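Local coordinates for GTPase activator-like protein (Chaetomium thermophilum, PDB 6SSH) that probably stimulates GTP hydrolysis by a small GTPase, this chain being the Rap/Ran-GAP-type GAP domain of a TSC2-like protein, at residues A[8-13]-A[107-112]. Residues are numbered along the deposited sequence; the frame is centred on the assembly and turned at random.
With EDO (1,2-ethanediol), chain G.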
ATOM      1  N   ILE A   8      -2.477  -1.940   1.104  1.00  9.94           N
ATOM      2  CA  ILE A   8      -3.602  -2.568   1.808  1.00  9.34           C
ATOM      3  C   ILE A   8      -4.856  -2.602   0.966  1.00 11.61           C
ATOM      4  O   ILE A   8      -5.354  -1.519   0.583  1.00 11.72           O
ATOM      5  CB  ILE A   8      -3.938  -1.810   3.094  1.00 10.21           C
ATOM      6  CG1 ILE A   8      -2.695  -1.629   3.992  1.00 11.82           C
ATOM      7  CG2 ILE A   8      -5.051  -2.531   3.854  1.00 13.05           C
ATOM      8  CD1 ILE A   8      -2.855  -0.561   5.077  1.00 15.03           C
ATOM      9  N   TYR A   9      -5.392  -3.761   0.639  1.00 10.16           N
ATOM     10  CA  TYR A   9      -6.637  -3.918  -0.108  1.00  9.67           C
ATOM     11  C   TYR A   9      -7.821  -3.989   0.830  1.00 11.91           C
ATOM     12  O   TYR A   9      -7.834  -4.820   1.757  1.00 12.24           O
ATOM     13  CB  TYR A   9      -6.601  -5.213  -0.947  1.00 11.61           C
ATOM     14  CG  TYR A   9      -7.854  -5.389  -1.768  1.00 12.36           C
ATOM     15  CD1 TYR A   9      -8.040  -4.681  -2.953  1.00 14.89           C
ATOM     16  CD2 TYR A   9      -8.890  -6.208  -1.367  1.00 12.81           C
ATOM     17  CE1 TYR A   9      -9.194  -4.800  -3.686  1.00 14.63           C
ATOM     18  CE2 TYR A   9     -10.057  -6.340  -2.102  1.00 14.48           C
ATOM     19  CZ  TYR A   9     -10.234  -5.628  -3.275  1.00 14.09           C
ATOM     20  OH  TYR A   9     -11.398  -5.779  -3.968  1.00 15.93           O
ATOM     21  N   ILE A  10      -8.808  -3.130   0.586  1.00 11.42           N
ATOM     22  CA  ILE A  10     -10.073  -3.129   1.324  1.00 13.65           C
ATOM     23  C   ILE A  10     -11.185  -3.675   0.445  1.00 14.68           C
ATOM     24  O   ILE A  10     -11.444  -3.113  -0.624  1.00 15.83           O
ATOM     25  CB  ILE A  10     -10.446  -1.752   1.858  1.00 13.29           C
ATOM     26  CG1 ILE A  10      -9.277  -1.111   2.598  1.00 12.30           C
ATOM     27  CG2 ILE A  10     -11.691  -1.887   2.698  1.00 13.52           C
ATOM     28  CD1 ILE A  10      -9.587   0.259   3.169  1.00 12.94           C
ATOM     29  N   LYS A  11     -11.812  -4.769   0.861  1.00 14.08           N
ATOM     30  CA  LYS A  11     -12.856  -5.439   0.100  1.00 15.61           C
ATOM     31  C   LYS A  11     -14.201  -4.751   0.324  1.00 18.32           C
ATOM     32  O   LYS A  11     -14.424  -4.122   1.349  1.00 16.95           O
ATOM     33  CB  LYS A  11     -12.907  -6.934   0.506  1.00 17.51           C
ATOM     34  CG  LYS A  11     -13.747  -7.851  -0.358  1.00 21.71           C
ATOM     35  CD  LYS A  11     -13.579  -9.349   0.083  1.00 32.86           C
ATOM     36  CE  LYS A  11     -13.512  -9.533   1.596  1.00 41.22           C
ATOM     37  NZ  LYS A  11     -13.973 -10.897   2.027  1.00 46.30           N
ATOM     38  N   GLU A  12     -15.129  -4.971  -0.599  1.00 19.42           N
ATOM     39  CA  GLU A  12     -16.468  -4.431  -0.500  1.00 21.67           C
ATOM     40  C   GLU A  12     -17.099  -4.643   0.874  1.00 18.60           C
ATOM     41  O   GLU A  12     -17.084  -5.776   1.388  1.00 20.51           O
ATOM     42  CB  GLU A  12     -17.350  -5.101  -1.550  1.00 27.52           C
ATOM     43  CG  GLU A  12     -18.772  -4.525  -1.600  1.00 36.36           C
ATOM     44  CD  GLU A  12     -19.509  -4.920  -2.864  1.00 44.66           C
ATOM     45  OE1 GLU A  12     -19.805  -6.122  -3.019  1.00 45.60           O
ATOM     46  OE2 GLU A  12     -19.788  -4.021  -3.688  1.00 50.88           O
ATOM     47  N   GLY A  13     -17.617  -3.578   1.488  1.00 19.23           N
ATOM     48  CA  GLY A  13     -18.295  -3.685   2.757  1.00 21.50           C
ATOM     49  C   GLY A  13     -17.436  -3.569   4.003  1.00 19.03           C
ATOM     50  O   GLY A  13     -17.960  -3.425   5.086  1.00 22.40           O
ATOM     51  N   VAL A 107      -3.624   2.526   0.002  1.00  9.93           N
ATOM     52  CA  VAL A 107      -4.860   1.848   0.294  1.00 10.80           C
ATOM     53  C   VAL A 107      -5.669   1.673  -0.971  1.00 11.93           C
ATOM     54  O   VAL A 107      -5.956   2.691  -1.651  1.00 12.50           O
ATOM     55  CB  VAL A 107      -5.687   2.663   1.306  1.00 11.39           C
ATOM     56  CG1 VAL A 107      -7.034   2.005   1.602  1.00 15.86           C
ATOM     57  CG2 VAL A 107      -4.928   2.824   2.612  1.00 13.17           C
ATOM     58  N   TRP A 108      -5.980   0.476  -1.384  1.00 11.58           N
ATOM     59  CA  TRP A 108      -6.864   0.216  -2.518  1.00 10.87           C
ATOM     60  C   TRP A 108      -8.253   0.041  -1.935  1.00 11.96           C
ATOM     61  O   TRP A 108      -8.582  -0.995  -1.351  1.00 12.69           O
ATOM     62  CB  TRP A 108      -6.393  -0.995  -3.310  1.00 11.30           C
ATOM     63  CG  TRP A 108      -7.217  -1.153  -4.573  1.00 10.45           C
ATOM     64  CD1 TRP A 108      -8.516  -1.501  -4.683  1.00 11.77           C
ATOM     65  CD2 TRP A 108      -6.758  -0.878  -5.928  1.00 10.72           C
ATOM     66  NE1 TRP A 108      -8.919  -1.491  -6.018  1.00 15.18           N
ATOM     67  CE2 TRP A 108      -7.830  -1.138  -6.786  1.00 12.49           C
ATOM     68  CE3 TRP A 108      -5.544  -0.509  -6.465  1.00 12.72           C
ATOM     69  CZ2 TRP A 108      -7.730  -0.982  -8.185  1.00 12.76           C
ATOM     70  CZ3 TRP A 108      -5.423  -0.358  -7.841  1.00 12.36           C
ATOM     71  CH2 TRP A 108      -6.522  -0.590  -8.682  1.00 13.31           C
ATOM     72  N   ASN A 109      -9.058   1.101  -2.000  1.00 13.07           N
ATOM     73  CA  ASN A 109     -10.342   1.134  -1.342  1.00 12.98           C
ATOM     74  C   ASN A 109     -11.460   0.620  -2.240  1.00 15.00           C
ATOM     75  O   ASN A 109     -12.098   1.389  -2.973  1.00 16.56           O
ATOM     76  CB  ASN A 109     -10.644   2.532  -0.854  1.00 14.95           C
ATOM     77  CG  ASN A 109     -11.985   2.591  -0.143  1.00 16.07           C
ATOM     78  OD1 ASN A 109     -12.478   1.592   0.361  1.00 18.24           O
ATOM     79  ND2 ASN A 109     -12.588   3.794  -0.124  1.00 22.44           N
ATOM     80  N   ASP A 110     -11.719  -0.674  -2.202  1.00 14.89           N
ATOM     81  CA  ASP A 110     -12.866  -1.272  -2.847  1.00 15.67           C
ATOM     82  C   ASP A 110     -14.046  -1.416  -1.892  1.00 17.44           C
ATOM     83  O   ASP A 110     -14.994  -2.131  -2.204  1.00 19.51           O
ATOM     84  CB  ASP A 110     -12.530  -2.624  -3.444  1.00 17.78           C
ATOM     85  CG  ASP A 110     -12.215  -2.575  -4.917  1.00 21.09           C
ATOM     86  OD1 ASP A 110     -12.291  -1.481  -5.520  1.00 26.22           O
ATOM     87  OD2 ASP A 110     -11.825  -3.612  -5.474  1.00 19.32           O
ATOM     88  N   SER A 111     -14.075  -0.706  -0.774  1.00 15.27           N
ATOM     89  CA  SER A 111     -15.130  -0.932   0.206  1.00 17.42           C
ATOM     90  C   SER A 111     -16.502  -0.450  -0.209  1.00 20.15           C
ATOM     91  O   SER A 111     -17.474  -0.910   0.332  1.00 20.25           O
ATOM     92  CB  SER A 111     -14.822  -0.240   1.524  1.00 17.26           C
ATOM     93  OG  SER A 111     -14.930   1.158   1.435  1.00 18.81           O
ATOM     94  N   GLY A 112     -16.541   0.532  -1.101  1.00 18.92           N
ATOM     95  CA  GLY A 112     -17.795   1.204  -1.473  1.00 18.94           C
ATOM     96  C   GLY A 112     -18.143   2.324  -0.520  1.00 20.18           C
ATOM     97  O   GLY A 112     -19.218   2.944  -0.651  1.00 24.34           O
TER
HETATM   98  C1  EDO G 306     -17.688  -4.803   8.850  1.00 55.01           C
HETATM   99  O1  EDO G 306     -18.746  -4.553   7.902  1.00 59.50           O
HETATM  100  C2  EDO G 306     -18.133  -5.433  10.178  1.00 55.33           C
HETATM  101  O2  EDO G 306     -18.319  -6.856  10.088  1.00 54.35           O
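Tyr9 reaches past its strand partner Trp108 to give its hydroxyl to Asp110, OH to OD2 2.7 Å, on the carboxylate's anti lone pair. The phenol ring and the carboxylate stand 84° apart, OD2 lying at the ring edge near its plane. The other oxygen, Asp110 OD1, takes a weak bond from Trp108 NE1, so the carboxylate serves both the tyrosine hydroxyl and, less firmly, the indole N-H. CG anti to the backbone N in both Tyr9 (chi1 -178°) and Trp108 carries the rings out side by side; tilted 29°, they are slid apart and barely overlap, Tyr9 CE1 meeting Trp108 CD1 at 3.5 Å. Tyr30 packs against both rings.

These residues sit where neighbouring parallel strands 2-10 and 104-109 leave the central mixed sheet of the GAP domain, joined by backbone bonds such as Ile10 N to Trp108 O. On the opposite face, Ile10 uses both branches: CD1 presses tightly on Val107 CG1 (3.5 Å), while CG2 meets Ser111 CB. Asn109 suits the strand end because its OD1 accepts from Ser111 N, above the carboxamide plane, closing an Asx turn, and from Ser111 OG (2.7 Å) on an in-plane lone pair. Beyond it, Gly13 N bonds to Ser111 O at 2.9 Å, its positive phi easy for glycine.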